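Local coordinates for N-acetylmuramoyl-L-alanine amidase domain-containing protein SAOUHSC_02979 (PDB 5T1Q), which probably hydrolyses bonds in cell-wall peptidoglycan, as a secreted staphylococcal protein that joins a glucosaminidase-family domain to a CHAP domain with likely amidase activity, at residues 105-119 with 138-152. Residues are numbered along the deposited sequence; the frame is centred on the assembly and turned at random.
Sequences NHNLFGIKGAFEGNS and GFRKYPSTKESLKDY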
# COMPACT_ATOMS: atom_id res chain seq x y z
N ASN A 105 1.64 1.93 -19.30
CA ASN A 105 0.32 1.43 -18.88
C ASN A 105 -0.67 2.52 -18.48
O ASN A 105 -1.84 2.44 -18.82
CB ASN A 105 0.53 0.39 -17.78
CG ASN A 105 1.37 -0.78 -18.25
OD1 ASN A 105 1.20 -1.28 -19.37
ND2 ASN A 105 2.29 -1.21 -17.41
N HIS A 106 -0.19 3.53 -17.75
CA HIS A 106 -0.98 4.71 -17.38
C HIS A 106 -2.32 4.46 -16.63
O HIS A 106 -3.19 5.33 -16.60
CB HIS A 106 -1.27 5.56 -18.64
CG HIS A 106 -0.04 5.94 -19.42
ND1 HIS A 106 0.31 5.33 -20.60
CD2 HIS A 106 0.89 6.90 -19.19
CE1 HIS A 106 1.42 5.89 -21.07
NE2 HIS A 106 1.79 6.84 -20.23
N ASN A 107 -2.46 3.29 -16.00
CA ASN A 107 -3.68 2.93 -15.28
C ASN A 107 -3.53 3.39 -13.82
O ASN A 107 -2.85 2.75 -13.01
CB ASN A 107 -3.88 1.41 -15.40
CG ASN A 107 -5.20 0.91 -14.82
OD1 ASN A 107 -5.88 1.60 -14.06
ND2 ASN A 107 -5.57 -0.30 -15.20
N LEU A 108 -4.17 4.51 -13.50
CA LEU A 108 -4.07 5.12 -12.18
C LEU A 108 -5.03 4.59 -11.13
O LEU A 108 -4.79 4.81 -9.93
CB LEU A 108 -4.33 6.62 -12.30
CG LEU A 108 -3.45 7.41 -13.24
CD1 LEU A 108 -3.85 8.87 -13.14
CD2 LEU A 108 -1.98 7.22 -12.92
N PHE A 109 -6.08 3.89 -11.54
CA PHE A 109 -7.10 3.42 -10.61
C PHE A 109 -7.17 1.92 -10.41
O PHE A 109 -8.08 1.42 -9.75
CB PHE A 109 -8.46 3.95 -11.08
CG PHE A 109 -8.52 5.43 -11.14
CD1 PHE A 109 -8.06 6.11 -12.25
CD2 PHE A 109 -8.98 6.15 -10.06
CE1 PHE A 109 -8.08 7.49 -12.29
CE2 PHE A 109 -9.00 7.53 -10.10
CZ PHE A 109 -8.54 8.20 -11.21
N GLY A 110 -6.21 1.19 -10.97
CA GLY A 110 -6.20 -0.27 -10.84
C GLY A 110 -7.45 -0.92 -11.40
O GLY A 110 -7.98 -1.87 -10.82
N ILE A 111 -7.92 -0.43 -12.54
CA ILE A 111 -9.11 -0.97 -13.18
C ILE A 111 -8.71 -2.17 -14.02
O ILE A 111 -7.85 -2.05 -14.89
CB ILE A 111 -9.83 0.08 -14.05
CG1 ILE A 111 -10.12 1.34 -13.23
CG2 ILE A 111 -11.14 -0.49 -14.61
CD1 ILE A 111 -10.78 2.46 -14.02
N LYS A 112 -9.35 -3.31 -13.75
CA LYS A 112 -9.09 -4.56 -14.48
C LYS A 112 -9.79 -4.60 -15.84
O LYS A 112 -10.71 -3.82 -16.09
CB LYS A 112 -9.54 -5.76 -13.64
CG LYS A 112 -8.66 -6.01 -12.41
CD LYS A 112 -9.26 -7.04 -11.45
CE LYS A 112 -9.43 -8.41 -12.07
NZ LYS A 112 -9.98 -9.41 -11.11
N GLY A 113 -9.33 -5.49 -16.71
CA GLY A 113 -9.89 -5.67 -18.05
C GLY A 113 -8.97 -5.15 -19.15
O GLY A 113 -7.74 -5.26 -19.06
N ALA A 114 -9.58 -4.60 -20.20
CA ALA A 114 -8.85 -4.02 -21.33
C ALA A 114 -9.52 -2.72 -21.76
O ALA A 114 -10.71 -2.52 -21.52
CB ALA A 114 -8.82 -5.01 -22.48
N PHE A 115 -8.74 -1.83 -22.36
CA PHE A 115 -9.24 -0.54 -22.84
C PHE A 115 -8.91 -0.41 -24.31
O PHE A 115 -7.74 -0.40 -24.69
CB PHE A 115 -8.58 0.60 -22.06
CG PHE A 115 -8.96 1.97 -22.55
CD1 PHE A 115 -10.14 2.58 -22.12
CD2 PHE A 115 -8.14 2.66 -23.43
CE1 PHE A 115 -10.48 3.84 -22.56
CE2 PHE A 115 -8.48 3.93 -23.88
CZ PHE A 115 -9.65 4.52 -23.44
N GLU A 116 -9.95 -0.32 -25.15
CA GLU A 116 -9.78 -0.23 -26.61
C GLU A 116 -8.94 -1.41 -27.14
O GLU A 116 -8.14 -1.26 -28.11
CB GLU A 116 -9.19 1.14 -27.00
CG GLU A 116 -10.02 2.34 -26.55
CD GLU A 116 -9.47 3.68 -27.04
OE1 GLU A 116 -8.37 3.72 -27.64
OE2 GLU A 116 -10.14 4.73 -26.83
N GLY A 117 -9.12 -2.57 -26.49
CA GLY A 117 -8.40 -3.80 -26.84
C GLY A 117 -7.01 -3.98 -26.25
O GLY A 117 -6.38 -5.01 -26.48
N ASN A 118 -6.53 -3.00 -25.48
CA ASN A 118 -5.18 -3.07 -24.90
C ASN A 118 -5.25 -3.45 -23.41
O ASN A 118 -6.08 -2.94 -22.66
CB ASN A 118 -4.46 -1.73 -25.10
CG ASN A 118 -4.28 -1.38 -26.58
OD1 ASN A 118 -4.66 -0.30 -27.02
ND2 ASN A 118 -3.73 -2.31 -27.35
N SER A 119 -4.35 -4.34 -23.00
CA SER A 119 -4.34 -4.86 -21.65
C SER A 119 -2.92 -5.21 -21.20
O SER A 119 -2.02 -5.38 -22.04
CB SER A 119 -5.25 -6.10 -21.62
OG SER A 119 -5.59 -6.44 -20.30
N GLY A 138 -5.49 -9.29 -15.86
CA GLY A 138 -5.32 -8.30 -16.91
C GLY A 138 -5.86 -6.96 -16.48
O GLY A 138 -6.96 -6.86 -15.98
N PHE A 139 -5.05 -5.92 -16.66
CA PHE A 139 -5.44 -4.56 -16.31
C PHE A 139 -5.49 -3.73 -17.56
O PHE A 139 -4.77 -3.99 -18.52
CB PHE A 139 -4.46 -3.94 -15.30
CG PHE A 139 -4.64 -4.44 -13.90
CD1 PHE A 139 -4.05 -5.63 -13.50
CD2 PHE A 139 -5.37 -3.71 -12.97
CE1 PHE A 139 -4.19 -6.09 -12.20
CE2 PHE A 139 -5.52 -4.16 -11.66
CZ PHE A 139 -4.93 -5.36 -11.27
N ARG A 140 -6.35 -2.72 -17.54
CA ARG A 140 -6.53 -1.84 -18.68
C ARG A 140 -5.26 -1.04 -18.92
O ARG A 140 -4.68 -0.48 -17.99
CB ARG A 140 -7.74 -0.92 -18.46
CG ARG A 140 -9.03 -1.70 -18.24
CD ARG A 140 -10.27 -0.81 -18.19
NE ARG A 140 -11.47 -1.59 -17.89
CZ ARG A 140 -12.70 -1.10 -17.77
NH1 ARG A 140 -12.94 0.19 -17.93
NH2 ARG A 140 -13.72 -1.92 -17.48
N LYS A 141 -4.83 -1.03 -20.18
CA LYS A 141 -3.64 -0.32 -20.63
C LYS A 141 -4.13 0.86 -21.47
O LYS A 141 -4.81 0.67 -22.48
CB LYS A 141 -2.79 -1.27 -21.47
CG LYS A 141 -1.49 -0.71 -22.04
CD LYS A 141 -0.82 -1.78 -22.88
CE LYS A 141 0.44 -1.29 -23.56
NZ LYS A 141 1.51 -1.00 -22.59
N TYR A 142 -3.81 2.08 -21.03
CA TYR A 142 -4.26 3.29 -21.70
C TYR A 142 -3.13 3.97 -22.45
O TYR A 142 -1.97 3.79 -22.09
CB TYR A 142 -4.81 4.27 -20.68
CG TYR A 142 -5.90 3.72 -19.79
CD1 TYR A 142 -5.59 3.12 -18.57
CD2 TYR A 142 -7.24 3.82 -20.15
CE1 TYR A 142 -6.59 2.64 -17.74
CE2 TYR A 142 -8.24 3.33 -19.32
CZ TYR A 142 -7.91 2.74 -18.12
OH TYR A 142 -8.90 2.26 -17.30
N PRO A 143 -3.45 4.78 -23.48
CA PRO A 143 -2.40 5.52 -24.19
C PRO A 143 -1.74 6.59 -23.31
O PRO A 143 -0.58 6.93 -23.52
CB PRO A 143 -3.15 6.20 -25.36
CG PRO A 143 -4.46 5.50 -25.47
CD PRO A 143 -4.78 4.96 -24.11
N SER A 144 -2.50 7.12 -22.36
CA SER A 144 -2.02 8.13 -21.42
C SER A 144 -2.94 8.20 -20.20
O SER A 144 -3.97 7.53 -20.15
CB SER A 144 -1.95 9.50 -22.10
OG SER A 144 -3.25 9.97 -22.43
N THR A 145 -2.57 9.01 -19.21
CA THR A 145 -3.39 9.17 -18.02
C THR A 145 -4.69 9.93 -18.30
O THR A 145 -5.59 9.93 -17.46
CB THR A 145 -2.62 9.85 -16.87
OG1 THR A 145 -2.18 11.14 -17.29
CG2 THR A 145 -1.41 9.02 -16.48
N LYS A 146 -4.78 10.58 -19.45
CA LYS A 146 -6.01 11.27 -19.85
C LYS A 146 -7.16 10.26 -19.95
O LYS A 146 -8.23 10.48 -19.38
CB LYS A 146 -5.82 11.98 -21.20
CG LYS A 146 -7.04 12.75 -21.70
CD LYS A 146 -6.80 13.44 -23.03
CE LYS A 146 -6.66 12.46 -24.19
NZ LYS A 146 -6.47 13.16 -25.49
N GLU A 147 -6.93 9.16 -20.66
CA GLU A 147 -7.95 8.12 -20.83
C GLU A 147 -8.23 7.34 -19.54
O GLU A 147 -9.29 6.75 -19.40
CB GLU A 147 -7.60 7.15 -21.97
CG GLU A 147 -7.54 7.75 -23.38
CD GLU A 147 -6.23 8.46 -23.72
OE1 GLU A 147 -6.19 9.21 -24.72
OE2 GLU A 147 -5.23 8.26 -22.99
N SER A 148 -7.28 7.33 -18.60
CA SER A 148 -7.46 6.63 -17.32
C SER A 148 -8.48 7.36 -16.45
O SER A 148 -9.40 6.75 -15.91
CB SER A 148 -6.13 6.49 -16.58
OG SER A 148 -6.29 5.80 -15.35
N LEU A 149 -8.29 8.67 -16.30
CA LEU A 149 -9.20 9.52 -15.52
C LEU A 149 -10.63 9.46 -16.09
O LEU A 149 -11.61 9.38 -15.33
CB LEU A 149 -8.71 10.97 -15.54
CG LEU A 149 -7.36 11.28 -14.88
CD1 LEU A 149 -6.80 12.62 -15.37
CD2 LEU A 149 -7.47 11.26 -13.37
N LYS A 150 -10.72 9.52 -17.42
CA LYS A 150 -12.00 9.44 -18.14
C LYS A 150 -12.65 8.06 -17.92
O LYS A 150 -13.85 7.96 -17.64
CB LYS A 150 -11.76 9.70 -19.64
CG LYS A 150 -12.95 9.60 -20.60
CD LYS A 150 -14.03 10.64 -20.33
CE LYS A 150 -14.79 11.00 -21.60
NZ LYS A 150 -15.43 9.85 -22.30
N ASP A 151 -11.83 7.01 -17.98
CA ASP A 151 -12.35 5.65 -17.86
C ASP A 151 -12.85 5.35 -16.43
O ASP A 151 -13.80 4.58 -16.25
CB ASP A 151 -11.30 4.63 -18.30
CG ASP A 151 -11.90 3.28 -18.65
OD1 ASP A 151 -13.04 3.25 -19.16
OD2 ASP A 151 -11.22 2.25 -18.44
N TYR A 152 -12.23 5.98 -15.43
CA TYR A 152 -12.69 5.83 -14.05
C TYR A 152 -14.08 6.43 -13.91
O TYR A 152 -14.97 5.81 -13.34
CB TYR A 152 -11.75 6.54 -13.07
CG TYR A 152 -12.32 6.66 -11.66
CD1 TYR A 152 -12.21 5.62 -10.75
CD2 TYR A 152 -13.00 7.82 -11.27
CE1 TYR A 152 -12.74 5.73 -9.47
CE2 TYR A 152 -13.54 7.94 -10.00
CZ TYR A 152 -13.41 6.89 -9.11
OH TYR A 152 -13.93 7.00 -7.85
O HOH W 1 2.33 -3.16 -21.15
O HOH W 2 -7.98 3.77 -14.90
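The carbonyl oxygen of I111 is gripped by two donors. R140 N reaches I111 O at 3.1 Å, nearly straight and in the carbonyl plane, while N107 ND2 gives I111 O a hydrogen lying in the N107 amide plane. With CG anti to the backbone N (chi1 -174°), the N107 amide reaches back across the loop, where OD1 accepts from I111 N and from a water that also bonds S148 OG, and ND2 makes a weak further bond to R140 O. R140 runs extended from CG to NE, with I111 CG2 over one face of its guanidinium; NE donates to K112 O, tilted from the guanidinium plane. R140 NH1 meets D151 OD2 at 2.7 Å in a salt bridge, on the syn side but tilted out of the carboxylate plane, and Y142 OH donates to the anti lone pair of D151 OD2 at 2.6 Å. The two bonds hold OD2 from different sides, which would probably favour the ionised form of D151. Both segments belong to the glucosaminidase-family, lysozyme-clan part of the protein: the loop 105-119, between helix 82-93 and strand 119-128, packs on the end of strand 131-140 and the start of helix 145-158. At the helix, L108 N donates a nearly straight hydrogen bond to S148 OG (3.1 Å). F109 and Y152 form an offset stack, centroids 4.4 Å apart and planes 22° apart, with Y152 CB over the F109 ring centre; Y152 OH goes on to Q88, and M85 of helix 82-93 touches both side chains. Y142 CD2 and CE2 lie over one face of F115, the first residue of a type I' turn, the ring planes inclined at 47° and F115 CD1 3.5 Å from Y142 CE2. Near the helix N-cap, H106 ND1 donates to Y142 O from above the carbonyl plane, and S144 CA sits over the imidazole face, 3.7 Å from the H106 ring centroid.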